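Local coordinates for ribokinase, putative (Burkholderia thailandensis, PDB 3B1R), which is a nucleoside kinase of the PfkB (ribokinase) family that probably transfers a phosphate from a nucleotide donor to the ribose of a bound nucleoside, at residues L146-P151 and P170-P175; T11-S16 and N60-L65. All coordinates share one frame; numbering follows the deposited sequence.

How the contacts relate
Contact 2 comes first along the chain. It closes the loop from strand 11-14, through 18-24, 43-46 and 53-55, to helix 57-67, and lays that helix on the strand. Contact 1 opens and closes later, as strands 146-149 and 171-173, linked by helix 154-166, pair side by side. The two are therefore in series and neither encloses the other. In space they adjoin, because strands 11-14 and 146-149 are neighbours in the nine-stranded sheet. Their centres lie about 9 Å apart. Gly150 N lies 2.7 Å from Cys14 O, a probable hydrogen bond. Together they join central strands and a covering helix, and both reach the same AMP.

Contact 1: L146-P151 and P170-P175; sequences LAIVGP and PFIFDP. With AMP (adenosine monophosphate), chain G.
This is a parallel strand pairing in the buried middle of the large sheet, between 146-149 and 171-173. Ala147 N gives a hydrogen bond to Pro170 O, and Ala147 O takes one from Ile172 N at 3.0 Å. The next two bonds are straighter. Val149 N meets Ile172 O at 2.9 Å, and Asp174 N meets Val149 O at 2.8 Å, with an N-H...O angle of 173°. The four bonds flank the bridges Ala147-Phe171, Ile148-Ile172 and Val149-Phe173, using Pro170 O and Asp174 N at the two ends.

On one face Ile148 and Ile172 cross obliquely. CD1 of Ile148 lies 3.6 Å from CG2 of Ile172, the branch anti to its own backbone N. Leu268 of helix 259-272 packs on both. The other face carries Ala147, Val149, Phe171 and Phe173. There CG2 of Val149 approaches CD1 of Phe171 obliquely at 3.9 Å, and Leu164 touches both residues.

Leu164 belongs to helix 154-166, which links the strands as a beta-alpha-beta unit of the Rossmann-like ribokinase fold. Just past strand 171-173, CD of Pro175 sits over the centre of the Phe173 ring. With CG anti to the backbone N (chi1 -176°), the Asp174 carboxylate reaches Arg264 NE, which forms a salt bridge with OD2. A magnesium ion lies about 4 Å from the Asp174 side chain. At the C-terminal end of 146-151, CD of Pro151 rests 3.3 Å from Asp174 O. CB of Pro151 reaches the adenine ring, 3.5 Å from C2 of AMP.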
loop_
_atom_site.group_PDB
_atom_site.type_symbol
_atom_site.label_atom_id
_atom_site.label_comp_id
_atom_site.label_asym_id
_atom_site.label_seq_id
_atom_site.Cartn_x
_atom_site.Cartn_y
_atom_site.Cartn_z
ATOM N N LEU A 146 32.700 5.714 -13.755
ATOM C CA LEU A 146 31.955 5.776 -12.506
ATOM C C LEU A 146 30.847 4.731 -12.590
ATOM O O LEU A 146 30.396 4.386 -13.675
ATOM C CB LEU A 146 31.345 7.179 -12.320
ATOM C CG LEU A 146 30.733 7.586 -10.976
ATOM C CD1 LEU A 146 31.675 7.375 -9.786
ATOM C CD2 LEU A 146 30.276 9.031 -11.016
ATOM N N ALA A 147 30.423 4.206 -11.450
ATOM C CA ALA A 147 29.268 3.323 -11.443
ATOM C C ALA A 147 28.387 3.591 -10.257
ATOM O O ALA A 147 28.759 4.343 -9.350
ATOM C CB ALA A 147 29.690 1.858 -11.466
ATOM N N ILE A 148 27.207 2.982 -10.283
ATOM C CA ILE A 148 26.340 2.923 -9.130
ATOM C C ILE A 148 25.841 1.494 -9.026
ATOM O O ILE A 148 25.590 0.820 -10.032
ATOM C CB ILE A 148 25.170 3.967 -9.190
ATOM C CG1 ILE A 148 24.374 3.986 -7.868
ATOM C CG2 ILE A 148 24.275 3.712 -10.409
ATOM C CD1 ILE A 148 23.572 5.298 -7.600
ATOM N N VAL A 149 25.783 1.013 -7.797
ATOM C CA VAL A 149 25.195 -0.269 -7.532
ATOM C C VAL A 149 23.999 0.068 -6.682
ATOM O O VAL A 149 24.142 0.614 -5.574
ATOM C CB VAL A 149 26.191 -1.209 -6.831
ATOM C CG1 VAL A 149 25.523 -2.513 -6.376
ATOM C CG2 VAL A 149 27.346 -1.499 -7.777
ATOM N N GLY A 150 22.828 -0.231 -7.237
ATOM C CA GLY A 150 21.536 -0.005 -6.605
ATOM C C GLY A 150 20.768 -1.274 -6.284
ATOM O O GLY A 150 21.255 -2.379 -6.540
ATOM N N PRO A 151 19.547 -1.126 -5.728
ATOM C CA PRO A 151 18.743 -2.282 -5.329
ATOM C C PRO A 151 18.593 -3.242 -6.490
ATOM O O PRO A 151 18.352 -2.818 -7.628
ATOM C CB PRO A 151 17.385 -1.672 -4.956
ATOM C CG PRO A 151 17.672 -0.233 -4.674
ATOM C CD PRO A 151 18.801 0.141 -5.588
ATOM N N PRO A 170 35.444 3.595 -9.205
ATOM C CA PRO A 170 34.726 4.087 -8.041
ATOM C C PRO A 170 33.223 3.974 -8.286
ATOM O O PRO A 170 32.770 4.165 -9.415
ATOM C CB PRO A 170 35.163 5.550 -7.937
ATOM C CG PRO A 170 35.540 5.950 -9.332
ATOM C CD PRO A 170 35.958 4.684 -10.061
ATOM N N PHE A 171 32.469 3.619 -7.251
ATOM C CA PHE A 171 31.012 3.608 -7.360
ATOM C C PHE A 171 30.301 4.187 -6.141
ATOM O O PHE A 171 30.860 4.197 -5.034
ATOM C CB PHE A 171 30.490 2.206 -7.685
ATOM C CG PHE A 171 30.790 1.172 -6.636
ATOM C CD1 PHE A 171 29.806 0.759 -5.758
ATOM C CD2 PHE A 171 32.058 0.597 -6.541
ATOM C CE1 PHE A 171 30.070 -0.217 -4.795
ATOM C CE2 PHE A 171 32.335 -0.370 -5.577
ATOM C CZ PHE A 171 31.344 -0.779 -4.705
ATOM N N ILE A 172 29.092 4.701 -6.384
ATOM C CA ILE A 172 28.068 4.927 -5.377
ATOM C C ILE A 172 27.371 3.622 -5.035
ATOM O O ILE A 172 27.009 2.859 -5.930
ATOM C CB ILE A 172 26.965 5.866 -5.927
ATOM C CG1 ILE A 172 27.561 7.216 -6.333
ATOM C CG2 ILE A 172 25.813 5.987 -4.901
ATOM C CD1 ILE A 172 26.528 8.209 -6.868
ATOM N N PHE A 173 27.173 3.364 -3.745
ATOM C CA PHE A 173 26.424 2.191 -3.303
ATOM C C PHE A 173 25.106 2.637 -2.685
ATOM O O PHE A 173 25.087 3.380 -1.694
ATOM C CB PHE A 173 27.256 1.357 -2.309
ATOM C CG PHE A 173 26.537 0.151 -1.729
ATOM C CD1 PHE A 173 25.830 -0.728 -2.537
ATOM C CD2 PHE A 173 26.625 -0.124 -0.370
ATOM C CE1 PHE A 173 25.183 -1.848 -1.989
ATOM C CE2 PHE A 173 25.987 -1.249 0.194
ATOM C CZ PHE A 173 25.267 -2.109 -0.625
ATOM N N ASP A 174 24.012 2.203 -3.313
ATOM C CA ASP A 174 22.646 2.513 -2.880
ATOM C C ASP A 174 21.949 1.198 -2.608
ATOM O O ASP A 174 21.316 0.637 -3.492
ATOM C CB ASP A 174 21.897 3.291 -3.972
ATOM C CG ASP A 174 20.487 3.735 -3.542
ATOM O OD1 ASP A 174 20.042 3.455 -2.406
ATOM O OD2 ASP A 174 19.808 4.380 -4.355
ATOM N N PRO A 175 22.062 0.676 -1.376
ATOM C CA PRO A 175 21.365 -0.593 -1.168
ATOM C C PRO A 175 19.846 -0.428 -1.211
ATOM O O PRO A 175 19.143 -1.398 -1.473
ATOM C CB PRO A 175 21.828 -1.053 0.223
ATOM C CG PRO A 175 22.350 0.208 0.903
ATOM C CD PRO A 175 22.774 1.159 -0.182
HETATM P P AMP G . 13.247 5.212 -5.616
HETATM O O1P AMP G . 14.256 5.115 -4.485
HETATM O O2P AMP G . 11.947 5.890 -5.254
HETATM O O3P AMP G . 13.842 5.768 -6.890
HETATM O "O5'" AMP G . 12.898 3.688 -5.985
HETATM C "C5'" AMP G . 11.717 3.310 -6.689
HETATM C "C4'" AMP G . 12.085 2.114 -7.553
HETATM O "O4'" AMP G . 12.389 1.011 -6.707
HETATM C "C3'" AMP G . 10.912 1.661 -8.413
HETATM O "O3'" AMP G . 11.089 2.150 -9.765
HETATM C "C2'" AMP G . 10.863 0.138 -8.231
HETATM O "O2'" AMP G . 10.855 -0.547 -9.484
HETATM C "C1'" AMP G . 12.147 -0.166 -7.450
HETATM N N9 AMP G . 12.100 -1.204 -6.421
HETATM C C8 AMP G . 11.172 -1.311 -5.454
HETATM N N7 AMP G . 11.443 -2.343 -4.641
HETATM C C5 AMP G . 12.578 -2.903 -5.094
HETATM C C6 AMP G . 13.393 -4.047 -4.686
HETATM N N6 AMP G . 13.010 -4.772 -3.611
HETATM N N1 AMP G . 14.505 -4.307 -5.408
HETATM C C2 AMP G . 14.869 -3.573 -6.480
HETATM N N3 AMP G . 14.152 -2.513 -6.918
HETATM C C4 AMP G . 13.018 -2.147 -6.266
#

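Contact 2: T11-S16 and N60-L65; sequences TLICGS and NIAYAL. With AMP (adenosine monophosphate), chain G.
Helix 57-67 packs here on strand 11-14 of the large sheet, and the C-terminal end of 11-16 and the start of 60-65 both reach bound AMP. The axes of strand 11-14 and of helix segment 60-65 come within 8.9 Å and make 150°, roughly antiparallel. The packing between them is apolar and centres on Ile13. Its two branches are used separately. CG2, anti to the backbone N, meets CB of Ile61 at 3.9 Å. CD1, at the end of the other branch, lies against the helix backbone, 3.6 Å from Ala62 CA. The same CD1 is 3.8 Å from Leu65 CD2, one turn further on. The same Leu65 methyl touches Thr11, 3.8 Å from CB of that residue. Ile61 touches Ile148 and Leu268 as well, so the helix also meets the next strand and helix 259-272.

The polar ends of the two segments hold different parts of AMP. Ser16 OG, turned between its backbone N and carbonyl carbon (chi1 56°), donates to AMP N3 at 2.8 Å. It is also hydrogen-bonded to Cys57 N. Asn60 ND2 donates to AMP O3' at 3.1 Å. Asn60 ND2 is also bonded to Asp261 OD2, and Asn60 OD1 to Gln298 NE2, which should limit rotation of the amide. Base and ribose are thus gripped from the loop after the strand and from the helix. Both residues also bind inosine, so this is the nucleoside site of a PfkB-family kinase.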
loop_
_atom_site.group_PDB
_atom_site.type_symbol
_atom_site.label_atom_id
_atom_site.label_comp_id
_atom_site.label_asym_id
_atom_site.label_seq_id
_atom_site.Cartn_x
_atom_site.Cartn_y
_atom_site.Cartn_z
ATOM N N THR A 11 29.091 5.737 -17.617
ATOM C CA THR A 11 28.751 5.464 -16.228
ATOM C C THR A 11 27.916 4.192 -16.194
ATOM O O THR A 11 26.869 4.119 -16.849
ATOM C CB THR A 11 27.966 6.653 -15.640
ATOM O OG1 THR A 11 28.646 7.867 -15.972
ATOM C CG2 THR A 11 27.863 6.574 -14.121
ATOM N N LEU A 12 28.400 3.188 -15.468
ATOM C CA LEU A 12 27.703 1.908 -15.344
ATOM C C LEU A 12 26.634 1.973 -14.266
ATOM O O LEU A 12 26.906 2.318 -13.114
ATOM C CB LEU A 12 28.689 0.754 -15.089
ATOM C CG LEU A 12 28.101 -0.660 -15.072
ATOM C CD1 LEU A 12 27.662 -1.138 -16.446
ATOM C CD2 LEU A 12 29.071 -1.673 -14.457
ATOM N N ILE A 13 25.409 1.634 -14.648
ATOM C CA ILE A 13 24.274 1.819 -13.775
ATOM C C ILE A 13 23.674 0.454 -13.468
ATOM O O ILE A 13 22.948 -0.117 -14.281
ATOM C CB ILE A 13 23.264 2.837 -14.384
ATOM C CG1 ILE A 13 23.962 4.196 -14.528
ATOM C CG2 ILE A 13 22.005 2.946 -13.532
ATOM C CD1 ILE A 13 23.167 5.259 -15.207
ATOM N N CYS A 14 24.023 -0.069 -12.291
ATOM C CA CYS A 14 23.644 -1.413 -11.863
ATOM C C CYS A 14 22.440 -1.353 -10.912
ATOM O O CYS A 14 22.471 -0.652 -9.896
ATOM C CB CYS A 14 24.811 -2.096 -11.146
ATOM S SG CYS A 14 26.399 -2.229 -12.044
ATOM N N GLY A 15 21.388 -2.096 -11.233
ATOM C CA GLY A 15 20.167 -2.057 -10.437
ATOM C C GLY A 15 18.971 -2.665 -11.141
ATOM O O GLY A 15 19.052 -3.087 -12.294
ATOM N N SER A 16 17.849 -2.714 -10.442
ATOM C CA SER A 16 16.656 -3.361 -10.977
ATOM C C SER A 16 16.182 -2.653 -12.238
ATOM O O SER A 16 16.374 -1.448 -12.386
ATOM C CB SER A 16 15.536 -3.362 -9.936
ATOM O OG SER A 16 15.251 -2.040 -9.482
ATOM N N ASN A 60 15.468 4.089 -13.683
ATOM C CA ASN A 60 15.287 5.479 -13.244
ATOM C C ASN A 60 16.579 6.294 -13.236
ATOM O O ASN A 60 16.582 7.483 -13.586
ATOM C CB ASN A 60 14.696 5.539 -11.832
ATOM C CG ASN A 60 13.438 4.704 -11.668
ATOM O OD1 ASN A 60 12.727 4.404 -12.637
ATOM N ND2 ASN A 60 13.156 4.321 -10.425
ATOM N N ILE A 61 17.674 5.668 -12.805
ATOM C CA ILE A 61 18.929 6.403 -12.661
ATOM C C ILE A 61 19.509 6.747 -14.032
ATOM O O ILE A 61 19.978 7.860 -14.248
ATOM C CB ILE A 61 19.944 5.684 -11.726
ATOM C CG1 ILE A 61 19.389 5.633 -10.293
ATOM C CG2 ILE A 61 21.297 6.419 -11.728
ATOM C CD1 ILE A 61 20.177 4.763 -9.346
ATOM N N ALA A 62 19.434 5.805 -14.960
ATOM C CA ALA A 62 19.879 6.020 -16.326
ATOM C C ALA A 62 19.066 7.098 -17.035
ATOM O O ALA A 62 19.607 7.879 -17.818
ATOM C CB ALA A 62 19.825 4.725 -17.092
ATOM N N TYR A 63 17.766 7.131 -16.746
ATOM C CA TYR A 63 16.865 8.105 -17.338
ATOM C C TYR A 63 17.241 9.518 -16.918
ATOM O O TYR A 63 17.418 10.395 -17.766
ATOM C CB TYR A 63 15.411 7.778 -16.968
ATOM C CG TYR A 63 14.406 8.677 -17.646
ATOM C CD1 TYR A 63 14.080 8.500 -18.988
ATOM C CD2 TYR A 63 13.809 9.735 -16.949
ATOM C CE1 TYR A 63 13.168 9.353 -19.617
ATOM C CE2 TYR A 63 12.898 10.582 -17.563
ATOM C CZ TYR A 63 12.578 10.373 -18.897
ATOM O OH TYR A 63 11.675 11.214 -19.502
ATOM N N ALA A 64 17.387 9.721 -15.610
ATOM C CA ALA A 64 17.815 10.996 -15.042
ATOM C C ALA A 64 19.187 11.431 -15.566
ATOM O O ALA A 64 19.363 12.590 -15.972
ATOM C CB ALA A 64 17.814 10.925 -13.528
ATOM N N LEU A 65 20.148 10.506 -15.571
ATOM C CA LEU A 65 21.475 10.794 -16.122
ATOM C C LEU A 65 21.418 11.184 -17.606
ATOM O O LEU A 65 22.055 12.155 -18.030
ATOM C CB LEU A 65 22.436 9.619 -15.897
ATOM C CG LEU A 65 23.908 9.867 -16.265
ATOM C CD1 LEU A 65 24.470 11.162 -15.622
ATOM C CD2 LEU A 65 24.759 8.675 -15.887
HETATM P P AMP G . 13.247 5.212 -5.616
HETATM O O1P AMP G . 14.256 5.115 -4.485
HETATM O O2P AMP G . 11.947 5.890 -5.254
HETATM O O3P AMP G . 13.842 5.768 -6.890
HETATM O "O5'" AMP G . 12.898 3.688 -5.985
HETATM C "C5'" AMP G . 11.717 3.310 -6.689
HETATM C "C4'" AMP G . 12.085 2.114 -7.553
HETATM O "O4'" AMP G . 12.389 1.011 -6.707
HETATM C "C3'" AMP G . 10.912 1.661 -8.413
HETATM O "O3'" AMP G . 11.089 2.150 -9.765
HETATM C "C2'" AMP G . 10.863 0.138 -8.231
HETATM O "O2'" AMP G . 10.855 -0.547 -9.484
HETATM C "C1'" AMP G . 12.147 -0.166 -7.450
HETATM N N9 AMP G . 12.100 -1.204 -6.421
HETATM C C8 AMP G . 11.172 -1.311 -5.454
HETATM N N7 AMP G . 11.443 -2.343 -4.641
HETATM C C5 AMP G . 12.578 -2.903 -5.094
HETATM C C6 AMP G . 13.393 -4.047 -4.686
HETATM N N6 AMP G . 13.010 -4.772 -3.611
HETATM N N1 AMP G . 14.505 -4.307 -5.408
HETATM C C2 AMP G . 14.869 -3.573 -6.480
HETATM N N3 AMP G . 14.152 -2.513 -6.918
HETATM C C4 AMP G . 13.018 -2.147 -6.266
#